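Local coordinates for protein enoyl-CoA hydratase, EchA12_1 (Mycobacterium marinum M, PDB 3QRE) that probably acts as an enoyl-CoA hydratase of the crotonase family, adding water to the double bond of enoyl-CoA thioesters in fatty acid metabolism, at residues I134-G139 and P223-Y228. Numbering follows the deposited sequence.
Sequences IAAING and PRALEY
The ring of Y228 turns an edge to I134: I134 CD1 lies near the ring plane, 4.2 Å from Y228 CE2, and the two side chains cross at roughly a right angle. A second aromatic, F156 on the neighbouring strand 154-158, packs edge-to-face with the same ring. With CG anti to its backbone N (chi1 -176°), Y228 extends from the helix, and its OH forms a hydrogen bond with D193 of the second subunit. A tyrosine suits this place because its ring edge packs against aliphatic carbon while its hydroxyl finds a partner on another chain.

Beside this pair the packing is between small groups. CB of A136 meets CB of A225 at 3.9 Å, and these two residues also bring the backbones closest, CA to CA 6.2 Å. Methyl side chains on both sides let the helix settle low over the strand, the axes of strand 134-137 and helix 223-228 approaching to 8.9 Å. The beta-branched I134 touches both helix residues: its CG2 stands 4.4 Å from A225 CB, and its other branch carries CD1 to the tyrosine. No hydrogen bond joins the two segments, so apolar packing carries this buried contact.

On the helix's more open side, R224 NH1 forms a salt bridge with E227 OE1 at 2.9 Å, approaching from above the carboxylate plane, and NE of R224 makes a second salt bridge, with E214.

The axes of the same two short segments run nearly antiparallel, at 170°. I134 and A136, alternate residues of strand 133-137, present one face of the central sheet to helix 221-235, a helix-on-sheet layer characteristic of the crotonase fold.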
loop_
_atom_site.group_PDB
_atom_site.type_symbol
_atom_site.label_atom_id
_atom_site.label_comp_id
_atom_site.label_asym_id
_atom_site.label_seq_id
_atom_site.Cartn_x
_atom_site.Cartn_y
_atom_site.Cartn_z
ATOM N N ILE A 134 1.955 -19.107 -8.826
ATOM C CA ILE A 134 2.482 -18.018 -9.619
ATOM C C ILE A 134 1.603 -17.885 -10.866
ATOM O O ILE A 134 1.535 -18.813 -11.689
ATOM C CB ILE A 134 3.954 -18.276 -10.056
ATOM C CG1 ILE A 134 4.832 -18.851 -8.922
ATOM C CG2 ILE A 134 4.585 -17.028 -10.667
ATOM C CD1 ILE A 134 4.721 -18.124 -7.554
ATOM N N ALA A 135 0.932 -16.741 -11.008
ATOM C CA ALA A 135 0.199 -16.436 -12.221
ATOM C C ALA A 135 1.104 -15.831 -13.280
ATOM O O ALA A 135 1.870 -14.881 -13.012
ATOM C CB ALA A 135 -0.998 -15.505 -11.932
ATOM N N ALA A 136 1.018 -16.387 -14.488
ATOM C CA ALA A 136 1.693 -15.836 -15.638
ATOM C C ALA A 136 0.629 -15.311 -16.576
ATOM O O ALA A 136 0.024 -16.070 -17.313
ATOM C CB ALA A 136 2.512 -16.896 -16.309
ATOM N N ILE A 137 0.413 -14.001 -16.544
ATOM C CA ILE A 137 -0.718 -13.354 -17.205
ATOM C C ILE A 137 -0.338 -12.987 -18.631
ATOM O O ILE A 137 0.248 -11.935 -18.885
ATOM C CB ILE A 137 -1.208 -12.131 -16.391
ATOM C CG1 ILE A 137 -1.451 -12.558 -14.919
ATOM C CG2 ILE A 137 -2.482 -11.552 -16.995
ATOM C CD1 ILE A 137 -1.744 -11.425 -13.921
ATOM N N ASN A 138 -0.696 -13.878 -19.554
ATOM C CA ASN A 138 -0.318 -13.812 -20.989
ATOM C C ASN A 138 -1.102 -12.831 -21.848
ATOM O O ASN A 138 -0.701 -12.555 -22.979
ATOM C CB ASN A 138 -0.442 -15.211 -21.629
ATOM C CG ASN A 138 -1.793 -15.862 -21.331
ATOM O OD1 ASN A 138 -2.076 -16.228 -20.182
ATOM N ND2 ASN A 138 -2.637 -15.995 -22.358
ATOM N N GLY A 139 -2.221 -12.326 -21.330
ATOM C CA GLY A 139 -3.169 -11.523 -22.122
ATOM C C GLY A 139 -4.383 -11.174 -21.268
ATOM O O GLY A 139 -4.320 -11.341 -20.030
ATOM N N PRO A 223 9.128 -18.689 -19.474
ATOM C CA PRO A 223 10.473 -18.976 -18.949
ATOM C C PRO A 223 10.777 -18.283 -17.601
ATOM O O PRO A 223 11.317 -18.925 -16.674
ATOM C CB PRO A 223 11.399 -18.488 -20.077
ATOM C CG PRO A 223 10.619 -18.790 -21.322
ATOM C CD PRO A 223 9.152 -18.544 -20.951
ATOM N N ARG A 224 10.384 -17.011 -17.498
ATOM C CA ARG A 224 10.536 -16.211 -16.281
ATOM C C ARG A 224 9.676 -16.707 -15.097
ATOM O O ARG A 224 10.182 -16.853 -13.976
ATOM C CB ARG A 224 10.256 -14.736 -16.583
ATOM C CG ARG A 224 10.437 -13.815 -15.399
ATOM C CD ARG A 224 11.921 -13.543 -15.050
ATOM N NE ARG A 224 11.990 -12.796 -13.795
ATOM C CZ ARG A 224 12.415 -13.296 -12.632
ATOM N NH1 ARG A 224 12.862 -14.548 -12.556
ATOM N NH2 ARG A 224 12.412 -12.529 -11.539
ATOM N N ALA A 225 8.397 -16.983 -15.346
ATOM C CA ALA A 225 7.525 -17.521 -14.302
ATOM C C ALA A 225 8.058 -18.868 -13.793
ATOM O O ALA A 225 8.042 -19.126 -12.584
ATOM C CB ALA A 225 6.072 -17.654 -14.799
ATOM N N LEU A 226 8.547 -19.709 -14.716
ATOM C CA LEU A 226 9.143 -21.008 -14.343
ATOM C C LEU A 226 10.503 -20.899 -13.669
ATOM O O LEU A 226 10.826 -21.719 -12.818
ATOM C CB LEU A 226 9.265 -21.949 -15.545
ATOM C CG LEU A 226 7.942 -22.333 -16.171
ATOM C CD1 LEU A 226 8.212 -22.931 -17.570
ATOM C CD2 LEU A 226 7.147 -23.274 -15.258
ATOM N N GLU A 227 11.307 -19.922 -14.083
ATOM C CA GLU A 227 12.622 -19.677 -13.474
ATOM C C GLU A 227 12.385 -19.339 -12.003
ATOM O O GLU A 227 12.871 -20.025 -11.102
ATOM C CB GLU A 227 13.339 -18.520 -14.191
ATOM C CG GLU A 227 14.685 -18.085 -13.577
ATOM C CD GLU A 227 15.202 -16.724 -14.111
ATOM O OE1 GLU A 227 14.404 -15.904 -14.613
ATOM O OE2 GLU A 227 16.423 -16.470 -14.017
ATOM N N TYR A 228 11.581 -18.301 -11.791
ATOM C CA TYR A 228 11.182 -17.835 -10.462
ATOM C C TYR A 228 10.611 -18.953 -9.593
ATOM O O TYR A 228 11.011 -19.104 -8.446
ATOM C CB TYR A 228 10.199 -16.660 -10.595
ATOM C CG TYR A 228 9.808 -16.046 -9.275
ATOM C CD1 TYR A 228 10.645 -15.155 -8.632
ATOM C CD2 TYR A 228 8.597 -16.380 -8.667
ATOM C CE1 TYR A 228 10.294 -14.603 -7.423
ATOM C CE2 TYR A 228 8.232 -15.834 -7.475
ATOM C CZ TYR A 228 9.080 -14.946 -6.846
ATOM O OH TYR A 228 8.708 -14.411 -5.636
#